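Triacylglycerol lipase (Clostridium botulinum, PDB 5AH1) hydrolyses synthetic polyesters and, as a lipase by name, probably triacylglycerols, binding zinc in an alpha/beta-hydrolase fold. Local coordinates at residues E45-N53 with G102-L110; Q314-A322 with G394-V402. All blocks are in the same frame, centred on the assembly; numbering follows the deposited sequence. Where two conformers were deposited one is given.

Contact 1: residues E45-N53 with G102-L110; sequences EVKSEEDIN and GVVDLQEKL
E49 OE2 reaches the other segment through a water, which donates to it at 2.7 Å and accepts from the backbone D105 N. The bridge joins E49, at the start of helix 49-54, to the N-cap residue of helix 106-112, about 20 Å from the centre of the chain in an alpha/beta-hydrolase fold. Each helix is begun by an N-cap: S48 OG accepts from D51 N at 3.0 Å, whereas D105 OD1 takes a long, weak bond from E108 N. Helix 437-448 touches both segments, N53 and L106 each meeting K437. E49 spans the gap because its CG stands anti to the backbone N (chi1 -179°) and the chain runs on extended, passing V103 O and crossing V104 at about a right angle. K109 NZ lies 4.2 Å from E49 OE2, too far for a salt bridge, but probably adds some electrostatic attraction. No direct hydrogen bond crosses the contact; much of the rest is valine and isoleucine packing. I52 divides its two branches between neighbouring valines, CG2 meeting V104 CG2 at 3.9 Å and CG1 meeting V103 CG2 at 3.6 Å. Both methyls of V103 border K47 O, CG1 at 3.4 Å.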
ATOM      1  N   GLU A  45       8.647  -8.572 -20.348  1.00 34.47           N
ATOM      2  CA  GLU A  45       9.979  -8.878 -19.825  1.00 35.57           C
ATOM      3  C   GLU A  45      10.429  -7.763 -18.877  1.00 33.33           C
ATOM      4  O   GLU A  45      10.198  -6.581 -19.141  1.00 33.44           O
ATOM      5  CB  GLU A  45      11.004  -9.035 -20.961  1.00 38.80           C
ATOM      6  CG  GLU A  45      10.625 -10.026 -22.069  1.00 41.57           C
ATOM      7  CD  GLU A  45      10.565 -11.473 -21.597  1.00 43.97           C
ATOM      8  OE1 GLU A  45      11.400 -11.867 -20.754  1.00 44.87           O
ATOM      9  OE2 GLU A  45       9.686 -12.222 -22.082  1.00 44.87           O
ATOM     10  N   VAL A  46      11.046  -8.145 -17.763  1.00 30.69           N
ATOM     11  CA  VAL A  46      11.702  -7.191 -16.876  1.00 28.06           C
ATOM     12  C   VAL A  46      12.786  -6.458 -17.664  1.00 26.44           C
ATOM     13  O   VAL A  46      13.529  -7.078 -18.412  1.00 27.14           O
ATOM     14  CB  VAL A  46      12.333  -7.914 -15.671  1.00 27.72           C
ATOM     15  CG1 VAL A  46      13.246  -6.983 -14.880  1.00 28.00           C
ATOM     16  CG2 VAL A  46      11.244  -8.499 -14.775  1.00 27.75           C
ATOM     17  N   LYS A  47      12.871  -5.142 -17.497  1.00 25.16           N
ATOM     18  CA  LYS A  47      13.817  -4.330 -18.265  1.00 24.43           C
ATOM     19  C   LYS A  47      15.043  -3.960 -17.450  1.00 22.46           C
ATOM     20  O   LYS A  47      15.001  -3.917 -16.228  1.00 21.51           O
ATOM     21  CB  LYS A  47      13.160  -3.031 -18.732  1.00 26.85           C
ATOM     22  CG  LYS A  47      11.842  -3.192 -19.448  1.00 29.73           C
ATOM     23  CD  LYS A  47      11.292  -1.833 -19.843  1.00 32.55           C
ATOM     24  CE  LYS A  47       9.796  -1.885 -20.088  1.00 34.85           C
ATOM     25  NZ  LYS A  47       9.455  -2.834 -21.183  1.00 36.18           N
ATOM     26  N   SER A  48      16.136  -3.667 -18.142  1.00 21.57           N
ATOM     27  CA  SER A  48      17.323  -3.127 -17.504  1.00 21.15           C
ATOM     28  C   SER A  48      17.034  -1.708 -17.039  1.00 20.32           C
ATOM     29  O   SER A  48      16.121  -1.052 -17.542  1.00 19.27           O
ATOM     30  CB  SER A  48      18.474  -3.087 -18.499  1.00 22.12           C
ATOM     31  OG  SER A  48      18.221  -2.114 -19.497  1.00 23.54           O
ATOM     32  N   GLU A  49      17.836  -1.230 -16.098  1.00 20.77           N
ATOM     33  CA  GLU A  49      17.723   0.141 -15.646  1.00 21.15           C
ATOM     34  C   GLU A  49      17.908   1.084 -16.830  1.00 20.75           C
ATOM     35  O   GLU A  49      17.214   2.090 -16.944  1.00 20.53           O
ATOM     36  CB  GLU A  49      18.753   0.432 -14.555  1.00 21.65           C
ATOM     37  CG  GLU A  49      18.686   1.841 -14.016  1.00 22.65           C
ATOM     38  CD  GLU A  49      19.441   2.007 -12.710  1.00 23.96           C
ATOM     39  OE1 GLU A  49      20.331   1.177 -12.425  1.00 24.89           O
ATOM     40  OE2 GLU A  49      19.148   2.969 -11.966  1.00 24.13           O
ATOM     41  N   GLU A  50      18.848   0.768 -17.719  0.51 21.26           N
ATOM     42  CA  GLU A  50      19.059   1.599 -18.904  0.51 21.59           C
ATOM     43  C   GLU A  50      17.766   1.722 -19.702  0.51 21.66           C
ATOM     44  O   GLU A  50      17.376   2.814 -20.123  0.51 21.49           O
ATOM     45  CB  GLU A  50      20.155   1.025 -19.808  0.51 21.89           C
ATOM     46  CG  GLU A  50      20.448   1.896 -21.030  0.51 22.28           C
ATOM     47  CD  GLU A  50      21.378   1.242 -22.034  0.51 22.73           C
ATOM     48  OE1 GLU A  50      21.437  -0.005 -22.093  0.51 23.25           O
ATOM     49  OE2 GLU A  50      22.048   1.992 -22.769  0.51 22.58           O
ATOM     50  N   ASP A  51      17.094   0.596 -19.905  1.00 22.03           N
ATOM     51  CA  ASP A  51      15.874   0.596 -20.716  1.00 22.56           C
ATOM     52  C   ASP A  51      14.701   1.288 -20.023  1.00 20.94           C
ATOM     53  O   ASP A  51      13.891   1.937 -20.686  1.00 20.93           O
ATOM     54  CB  ASP A  51      15.494  -0.827 -21.141  1.00 25.13           C
ATOM     55  CG  ASP A  51      16.354  -1.340 -22.295  1.00 27.56           C
ATOM     56  OD1 ASP A  51      17.113  -0.538 -22.883  1.00 28.75           O
ATOM     57  OD2 ASP A  51      16.263  -2.538 -22.628  1.00 28.81           O
ATOM     58  N   ILE A  52      14.598   1.166 -18.702  1.00 19.15           N
ATOM     59  CA  ILE A  52      13.603   1.952 -17.980  1.00 18.30           C
ATOM     60  C   ILE A  52      13.871   3.438 -18.233  1.00 18.47           C
ATOM     61  O   ILE A  52      12.946   4.199 -18.501  1.00 17.88           O
ATOM     62  CB  ILE A  52      13.604   1.668 -16.461  1.00 16.92           C
ATOM     63  CG1 ILE A  52      13.097   0.248 -16.171  1.00 17.46           C
ATOM     64  CG2 ILE A  52      12.770   2.715 -15.709  1.00 16.67           C
ATOM     65  CD1 ILE A  52      11.604   0.005 -16.425  1.00 17.91           C
ATOM     66  N   ASN A  53      15.140   3.845 -18.177  1.00 19.75           N
ATOM     67  CA  ASN A  53      15.500   5.257 -18.336  1.00 21.14           C
ATOM     68  C   ASN A  53      15.190   5.808 -19.730  1.00 21.42           C
ATOM     69  O   ASN A  53      15.113   7.024 -19.919  1.00 21.71           O
ATOM     70  CB  ASN A  53      16.979   5.487 -17.994  1.00 22.83           C
ATOM     71  CG  ASN A  53      17.276   5.314 -16.512  1.00 24.67           C
ATOM     72  OD1 ASN A  53      16.404   5.496 -15.663  1.00 25.94           O
ATOM     73  ND2 ASN A  53      18.517   4.973 -16.199  1.00 26.05           N
ATOM     74  N   GLY A 102      11.755  -0.817  -8.758  1.00 11.55           N
ATOM     75  CA  GLY A 102      12.150  -1.989  -9.518  1.00 11.93           C
ATOM     76  C   GLY A 102      13.648  -2.093  -9.718  1.00 12.52           C
ATOM     77  O   GLY A 102      14.396  -2.315  -8.762  1.00 13.33           O
ATOM     78  N   VAL A 103      14.083  -1.932 -10.966  1.00 12.86           N
ATOM     79  CA  VAL A 103      15.512  -1.885 -11.281  1.00 14.24           C
ATOM     80  C   VAL A 103      16.104  -0.501 -11.066  1.00 14.58           C
ATOM     81  O   VAL A 103      17.319  -0.325 -11.190  1.00 16.36           O
ATOM     82  CB  VAL A 103      15.798  -2.333 -12.721  1.00 14.85           C
ATOM     83  CG1 VAL A 103      15.397  -3.787 -12.903  1.00 16.57           C
ATOM     84  CG2 VAL A 103      15.104  -1.431 -13.736  1.00 14.93           C
ATOM     85  N   VAL A 104      15.250   0.476 -10.759  1.00 13.97           N
ATOM     86  CA  VAL A 104      15.705   1.800 -10.343  1.00 13.41           C
ATOM     87  C   VAL A 104      15.495   1.916  -8.839  1.00 13.09           C
ATOM     88  O   VAL A 104      14.410   1.699  -8.364  1.00 14.21           O
ATOM     89  CB  VAL A 104      14.937   2.919 -11.061  1.00 12.99           C
ATOM     90  CG1 VAL A 104      15.369   4.297 -10.543  1.00 12.85           C
ATOM     91  CG2 VAL A 104      15.120   2.813 -12.577  1.00 13.74           C
ATOM     92  N   ASP A 105      16.534   2.245  -8.087  1.00 12.58           N
ATOM     93  CA  ASP A 105      16.426   2.304  -6.632  1.00 12.33           C
ATOM     94  C   ASP A 105      15.967   3.706  -6.221  1.00 12.10           C
ATOM     95  O   ASP A 105      16.795   4.605  -6.045  1.00 12.81           O
ATOM     96  CB  ASP A 105      17.772   1.931  -6.003  1.00 13.45           C
ATOM     97  CG  ASP A 105      17.696   1.785  -4.492  1.00 13.84           C
ATOM     98  OD1 ASP A 105      16.685   2.202  -3.891  1.00 14.28           O
ATOM     99  OD2 ASP A 105      18.646   1.253  -3.891  1.00 14.87           O
ATOM    100  N   LEU A 106      14.653   3.901  -6.110  1.00 12.22           N
ATOM    101  CA  LEU A 106      14.114   5.238  -5.849  1.00 11.96           C
ATOM    102  C   LEU A 106      14.631   5.821  -4.539  1.00 11.59           C
ATOM    103  O   LEU A 106      14.937   7.017  -4.482  1.00 12.61           O
ATOM    104  CB  LEU A 106      12.584   5.212  -5.837  1.00 12.02           C
ATOM    105  CG  LEU A 106      11.879   4.972  -7.168  1.00 12.04           C
ATOM    106  CD1 LEU A 106      10.398   4.783  -6.949  1.00 12.99           C
ATOM    107  CD2 LEU A 106      12.128   6.127  -8.130  1.00 13.80           C
ATOM    108  N   GLN A 107      14.752   4.987  -3.503  1.00 11.67           N
ATOM    109  CA  GLN A 107      15.302   5.462  -2.236  1.00 12.08           C
ATOM    110  C   GLN A 107      16.679   6.108  -2.456  1.00 13.09           C
ATOM    111  O   GLN A 107      16.968   7.206  -1.956  1.00 13.34           O
ATOM    112  CB  GLN A 107      15.427   4.329  -1.223  1.00 12.08           C
ATOM    113  CG  GLN A 107      16.091   4.755   0.082  1.00 12.37           C
ATOM    114  CD  GLN A 107      16.390   3.601   1.004  1.00 12.53           C
ATOM    115  OE1 GLN A 107      15.482   2.986   1.560  1.00 13.19           O
ATOM    116  NE2 GLN A 107      17.670   3.276   1.150  1.00 13.93           N
ATOM    117  N   GLU A 108      17.534   5.418  -3.201  0.57 13.91           N
ATOM    118  CA  GLU A 108      18.886   5.913  -3.443  0.57 15.05           C
ATOM    119  C   GLU A 108      18.848   7.219  -4.236  0.57 15.29           C
ATOM    120  O   GLU A 108      19.570   8.165  -3.919  0.57 15.61           O
ATOM    121  CB  GLU A 108      19.719   4.852  -4.175  0.57 16.50           C
ATOM    122  CG  GLU A 108      21.237   5.113  -4.172  0.57 18.55           C
ATOM    123  CD  GLU A 108      21.697   6.099  -5.243  0.57 20.99           C
ATOM    124  OE1 GLU A 108      21.054   6.181  -6.313  0.57 22.09           O
ATOM    125  OE2 GLU A 108      22.721   6.785  -5.016  0.57 22.41           O
ATOM    126  N   LYS A 109      17.997   7.275  -5.256  1.00 15.07           N
ATOM    127  CA  LYS A 109      17.891   8.467  -6.096  1.00 14.76           C
ATOM    128  C   LYS A 109      17.403   9.661  -5.293  1.00 15.32           C
ATOM    129  O   LYS A 109      17.887  10.784  -5.464  1.00 15.92           O
ATOM    130  CB  LYS A 109      16.958   8.204  -7.280  1.00 16.23           C
ATOM    131  CG  LYS A 109      17.442   7.134  -8.238  1.00 17.43           C
ATOM    132  CD  LYS A 109      18.818   7.432  -8.798  1.00 19.39           C
ATOM    133  CE  LYS A 109      19.244   6.356  -9.788  1.00 20.97           C
ATOM    134  NZ  LYS A 109      20.586   6.630 -10.373  1.00 23.29           N
ATOM    135  N   LEU A 110      16.447   9.425  -4.411  1.00 14.24           N
ATOM    136  CA  LEU A 110      15.934  10.479  -3.559  1.00 13.49           C
ATOM    137  C   LEU A 110      17.018  10.995  -2.620  1.00 14.38           C
ATOM    138  O   LEU A 110      17.260  12.191  -2.541  1.00 14.95           O
ATOM    139  CB  LEU A 110      14.733   9.957  -2.771  1.00 13.36           C
ATOM    140  CG  LEU A 110      13.450   9.861  -3.591  1.00 14.19           C
ATOM    141  CD1 LEU A 110      12.434   8.901  -2.958  1.00 13.84           C
ATOM    142  CD2 LEU A 110      12.857  11.255  -3.760  1.00 14.98           C
TER
HETATM  143  O   HOH W   1      19.164   2.588  -9.277  1.00 16.43           O

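Contact 2: residues Q314-A322 with G394-V402; sequences QELNTWVKA and GPKLGSNDV
N317 ND2 donates to L397 O at 3.0 Å, the acceptor lying in the amide plane and the N-H on a carbonyl lone pair. With N317 CG beside the backbone N (chi1 -66°), P395 CB lies over one face of the amide, 3.4 Å from N317 ND2 and equally near OD1. At the other end, A322 N points almost straight at D401 OD1 (2.9 Å, 178° at the hydrogen), meeting it on the syn side but 31° out of the carboxylate plane. Next to N317, T318 CA makes a CA-H...O contact with G398 O. The extended Q314 side chain crosses L397 at about a right angle, and a water links Q314 OE1 to G398 N. These contacts pack helix 310-317 and the residues after it against a type II beta turn, K396 to S399, in the loop leading to edge strand 403-405 of the alpha/beta-hydrolase sheet. An ST turn follows, S399 OG accepting from D401 N at 3.0 Å; a water joins that hydroxyl to N317 O and V320 O. Farther out, R189 of helix 183-197 donates to N317 OD1 and N231 O accepts from N317 ND2, fixing the rotation of the amide, while W415 NE1 of strand 415-417 bonds D401 OD2.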
ATOM      1  N   GLN A 314     -14.226  -0.456   4.539  1.00  7.27           N
ATOM      2  CA  GLN A 314     -15.246   0.334   5.200  1.00  7.23           C
ATOM      3  C   GLN A 314     -15.096   0.230   6.709  1.00  7.10           C
ATOM      4  O   GLN A 314     -15.147   1.235   7.420  1.00  7.62           O
ATOM      5  CB  GLN A 314     -16.628  -0.138   4.767  1.00  8.06           C
ATOM      6  CG  GLN A 314     -17.776   0.568   5.452  1.00  8.60           C
ATOM      7  CD  GLN A 314     -19.105   0.140   4.865  1.00  9.67           C
ATOM      8  OE1 GLN A 314     -19.723   0.861   4.106  1.00 10.74           O
ATOM      9  NE2 GLN A 314     -19.522  -1.075   5.186  1.00 10.55           N
ATOM     10  N   GLU A 315     -14.904  -0.992   7.208  1.00  7.70           N
ATOM     11  CA  GLU A 315     -14.719  -1.162   8.647  1.00  7.57           C
ATOM     12  C   GLU A 315     -13.507  -0.368   9.177  1.00  6.78           C
ATOM     13  O   GLU A 315     -13.597   0.273  10.214  1.00  7.64           O
ATOM     14  CB  GLU A 315     -14.590  -2.637   9.021  1.00  8.43           C
ATOM     15  CG  GLU A 315     -14.533  -2.849  10.536  1.00 11.13           C
ATOM     16  CD  GLU A 315     -14.355  -4.297  10.973  1.00 15.34           C
ATOM     17  OE1 GLU A 315     -13.977  -5.135  10.148  1.00 17.40           O
ATOM     18  OE2 GLU A 315     -14.550  -4.584  12.172  1.00 19.22           O
ATOM     19  N   LEU A 316     -12.377  -0.453   8.479  1.00  7.08           N
ATOM     20  CA  LEU A 316     -11.196   0.334   8.837  1.00  6.75           C
ATOM     21  C   LEU A 316     -11.527   1.820   8.890  1.00  6.17           C
ATOM     22  O   LEU A 316     -11.150   2.512   9.827  1.00  7.22           O
ATOM     23  CB  LEU A 316     -10.067   0.061   7.844  1.00  6.94           C
ATOM     24  CG  LEU A 316      -8.703   0.633   8.257  1.00  7.79           C
ATOM     25  CD1 LEU A 316      -8.065  -0.241   9.331  1.00  8.23           C
ATOM     26  CD2 LEU A 316      -7.779   0.796   7.074  1.00  8.79           C
ATOM     27  N   ASN A 317     -12.291   2.276   7.906  1.00  6.23           N
ATOM     28  CA  ASN A 317     -12.626   3.675   7.793  1.00  6.30           C
ATOM     29  C   ASN A 317     -13.472   4.185   8.954  1.00  6.46           C
ATOM     30  O   ASN A 317     -13.491   5.394   9.207  1.00  8.03           O
ATOM     31  CB  ASN A 317     -13.350   3.926   6.486  1.00  6.11           C
ATOM     32  CG  ASN A 317     -12.482   3.708   5.274  1.00  5.86           C
ATOM     33  OD1 ASN A 317     -11.256   3.603   5.382  1.00  7.12           O
ATOM     34  ND2 ASN A 317     -13.105   3.698   4.091  1.00  6.59           N
ATOM     35  N   THR A 318     -14.214   3.296   9.618  1.00  6.94           N
ATOM     36  CA  THR A 318     -15.052   3.738  10.718  1.00  7.05           C
ATOM     37  C   THR A 318     -14.255   4.182  11.947  1.00  7.92           C
ATOM     38  O   THR A 318     -14.819   4.811  12.837  1.00  9.66           O
ATOM     39  CB  THR A 318     -16.101   2.685  11.137  1.00  8.80           C
ATOM     40  OG1 THR A 318     -15.433   1.563  11.709  1.00  9.26           O
ATOM     41  CG2 THR A 318     -16.980   2.295   9.959  1.00 10.00           C
ATOM     42  N   TRP A 319     -12.947   3.914  11.976  1.00  7.59           N
ATOM     43  CA  TRP A 319     -12.122   4.378  13.095  1.00  7.86           C
ATOM     44  C   TRP A 319     -10.796   5.017  12.678  1.00  7.20           C
ATOM     45  O   TRP A 319     -10.199   5.731  13.476  1.00  9.46           O
ATOM     46  CB  TRP A 319     -11.891   3.262  14.117  1.00  8.48           C
ATOM     47  CG  TRP A 319     -10.995   2.148  13.663  1.00  8.58           C
ATOM     48  CD1 TRP A 319     -11.329   1.087  12.877  1.00  9.32           C
ATOM     49  CD2 TRP A 319      -9.594   2.001  13.963  1.00  8.53           C
ATOM     50  NE1 TRP A 319     -10.223   0.288  12.669  1.00  9.05           N
ATOM     51  CE2 TRP A 319      -9.147   0.829  13.331  1.00  8.72           C
ATOM     52  CE3 TRP A 319      -8.685   2.758  14.705  1.00  9.30           C
ATOM     53  CZ2 TRP A 319      -7.823   0.401  13.414  1.00  8.94           C
ATOM     54  CZ3 TRP A 319      -7.383   2.311  14.808  1.00  9.05           C
ATOM     55  CH2 TRP A 319      -6.958   1.159  14.162  1.00  8.91           C
ATOM     56  N   VAL A 320     -10.346   4.773  11.451  1.00  7.08           N
ATOM     57  CA  VAL A 320      -9.094   5.362  10.994  1.00  7.01           C
ATOM     58  C   VAL A 320      -9.417   6.661  10.256  1.00  8.08           C
ATOM     59  O   VAL A 320      -9.785   6.648   9.083  1.00  7.87           O
ATOM     60  CB  VAL A 320      -8.282   4.369  10.122  1.00  7.38           C
ATOM     61  CG1 VAL A 320      -7.043   5.022   9.560  1.00  7.98           C
ATOM     62  CG2 VAL A 320      -7.897   3.149  10.936  1.00  7.65           C
ATOM     63  N   LYS A 321      -9.273   7.783  10.961  1.00  8.24           N
ATOM     64  CA  LYS A 321      -9.689   9.085  10.446  1.00  9.33           C
ATOM     65  C   LYS A 321      -8.506   9.953  10.100  1.00  8.48           C
ATOM     66  O   LYS A 321      -7.385   9.760  10.592  1.00  9.29           O
ATOM     67  CB  LYS A 321     -10.585   9.806  11.449  1.00 11.50           C
ATOM     68  CG  LYS A 321      -9.903  10.337  12.670  1.00 16.05           C
ATOM     69  CD  LYS A 321     -10.868  11.040  13.615  1.00 20.10           C
ATOM     70  CE  LYS A 321     -11.053  12.490  13.278  1.00 23.59           C
ATOM     71  NZ  LYS A 321     -11.827  13.164  14.370  1.00 24.71           N
ATOM     72  N   ALA A 322      -8.766  10.920   9.229  1.00  8.34           N
ATOM     73  CA  ALA A 322      -7.780  11.946   8.922  1.00  8.18           C
ATOM     74  C   ALA A 322      -7.624  12.844  10.139  1.00  8.34           C
ATOM     75  O   ALA A 322      -8.593  13.459  10.603  1.00  9.44           O
ATOM     76  CB  ALA A 322      -8.219  12.780   7.716  1.00  9.91           C
ATOM     77  N   GLY A 394      -9.530   8.607  -1.381  1.00  7.60           N
ATOM     78  CA  GLY A 394      -9.644   8.739   0.052  1.00  6.77           C
ATOM     79  C   GLY A 394     -10.790   7.903   0.552  1.00  7.29           C
ATOM     80  O   GLY A 394     -11.599   7.434  -0.243  1.00  7.72           O
ATOM     81  N   PRO A 395     -10.845   7.702   1.869  1.00  7.01           N
ATOM     82  CA  PRO A 395     -11.913   6.890   2.453  1.00  7.13           C
ATOM     83  C   PRO A 395     -13.243   7.645   2.401  1.00  7.60           C
ATOM     84  O   PRO A 395     -13.287   8.826   2.763  1.00  7.94           O
ATOM     85  CB  PRO A 395     -11.435   6.699   3.889  1.00  7.83           C
ATOM     86  CG  PRO A 395     -10.628   7.956   4.166  1.00  8.41           C
ATOM     87  CD  PRO A 395      -9.905   8.216   2.888  1.00  8.12           C
ATOM     88  N   LYS A 396     -14.288   6.940   1.967  1.00  7.13           N
ATOM     89  CA  LYS A 396     -15.650   7.458   1.894  1.00  6.80           C
ATOM     90  C   LYS A 396     -16.630   6.491   2.549  1.00  7.17           C
ATOM     91  O   LYS A 396     -17.507   6.932   3.293  1.00  7.78           O
ATOM     92  CB  LYS A 396     -16.037   7.715   0.433  1.00  7.58           C
ATOM     93  CG  LYS A 396     -15.146   8.768  -0.221  1.00  8.19           C
ATOM     94  CD  LYS A 396     -15.400   8.955  -1.691  1.00  9.02           C
ATOM     95  CE  LYS A 396     -15.036   7.778  -2.566  1.00  8.89           C
ATOM     96  NZ  LYS A 396     -13.626   7.302  -2.417  1.00  8.68           N
ATOM     97  N   LEU A 397     -16.486   5.187   2.303  1.00  6.81           N
ATOM     98  CA  LEU A 397     -17.319   4.187   2.974  1.00  6.81           C
ATOM     99  C   LEU A 397     -17.064   4.260   4.461  1.00  7.42           C
ATOM    100  O   LEU A 397     -15.935   4.124   4.913  1.00  7.87           O
ATOM    101  CB  LEU A 397     -16.995   2.784   2.469  1.00  7.72           C
ATOM    102  CG  LEU A 397     -17.141   2.491   0.970  1.00  8.07           C
ATOM    103  CD1 LEU A 397     -16.698   1.039   0.685  1.00  8.89           C
ATOM    104  CD2 LEU A 397     -18.542   2.734   0.453  1.00  9.09           C
ATOM    105  N   GLY A 398     -18.108   4.509   5.237  1.00  7.33           N
ATOM    106  CA  GLY A 398     -17.985   4.582   6.677  1.00  7.24           C
ATOM    107  C   GLY A 398     -17.109   5.702   7.215  1.00  7.36           C
ATOM    108  O   GLY A 398     -16.729   5.639   8.388  1.00  8.44           O
ATOM    109  N   SER A 399     -16.798   6.721   6.400  1.00  7.42           N
ATOM    110  CA  SER A 399     -15.846   7.758   6.779  1.00  7.51           C
ATOM    111  C   SER A 399     -16.494   9.117   6.949  1.00  6.73           C
ATOM    112  O   SER A 399     -17.425   9.462   6.230  1.00  7.87           O
ATOM    113  CB  SER A 399     -14.741   7.879   5.713  1.00  7.43           C
ATOM    114  OG  SER A 399     -13.741   8.815   6.097  1.00  7.55           O
ATOM    115  N   ASN A 400     -15.917   9.899   7.860  1.00  6.98           N
ATOM    116  CA  ASN A 400     -16.230  11.318   8.003  1.00  7.70           C
ATOM    117  C   ASN A 400     -15.138  12.221   7.423  1.00  9.06           C
ATOM    118  O   ASN A 400     -15.229  13.436   7.508  1.00 10.22           O
ATOM    119  CB  ASN A 400     -16.421  11.685   9.469  1.00  8.13           C
ATOM    120  CG  ASN A 400     -17.542  10.926  10.125  1.00  8.71           C
ATOM    121  OD1 ASN A 400     -18.640  10.850   9.588  1.00  8.63           O
ATOM    122  ND2 ASN A 400     -17.280  10.393  11.310  1.00  8.56           N
ATOM    123  N   ASP A 401     -14.110  11.653   6.813  1.00  7.99           N
ATOM    124  CA  ASP A 401     -13.024  12.472   6.267  1.00  7.94           C
ATOM    125  C   ASP A 401     -13.529  13.356   5.140  1.00  8.31           C
ATOM    126  O   ASP A 401     -14.422  12.972   4.369  1.00  8.73           O
ATOM    127  CB  ASP A 401     -11.909  11.592   5.705  1.00  7.79           C
ATOM    128  CG  ASP A 401     -11.082  10.882   6.768  1.00  7.67           C
ATOM    129  OD1 ASP A 401     -11.384  10.962   7.981  1.00  9.10           O
ATOM    130  OD2 ASP A 401     -10.078  10.258   6.360  1.00  8.29           O
ATOM    131  N   VAL A 402     -12.956  14.554   5.042  1.00  8.76           N
ATOM    132  CA  VAL A 402     -13.241  15.457   3.940  1.00  8.88           C
ATOM    133  C   VAL A 402     -12.266  15.163   2.815  1.00  8.45           C
ATOM    134  O   VAL A 402     -11.059  15.016   3.054  1.00  8.81           O
ATOM    135  CB  VAL A 402     -13.137  16.919   4.406  1.00 10.16           C
ATOM    136  CG1 VAL A 402     -13.232  17.898   3.223  1.00 11.71           C
ATOM    137  CG2 VAL A 402     -14.234  17.207   5.412  1.00 12.06           C
TER
HETATM  138  O   HOH W   2     -20.483   3.495   3.688  1.00  9.10           O
HETATM  139  O   HOH W   3     -12.133   7.122   7.508  1.00  8.65           O
HETATM  140  O   HOH W   4      -8.268   8.251   7.200  1.00 10.40           O
HETATM  141  O   HOH W   5     -11.261  13.375   9.426  1.00 12.94           O

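How the contacts relate
Contacts 1 and 2 lie on opposite sides of the chain's centre, their own centres about 35 Å apart and their nearest atoms about 21 Å apart, so neither touches the other. They follow in series along the chain: 45-53 with 102-110 closes before 314-322 with 394-402 begins. Contact 1 lies farther out, about 20 Å from the chain centre against about 16 Å, and its K47 side chain is about 8 Å from a potassium ion. Contact 2 is tied through R189 to helix 183-197, which begins within the GxSxG pattern of G180, S182 and G184, consistent with a nucleophile elbow. Neither contact contains a ligand of the zinc ion.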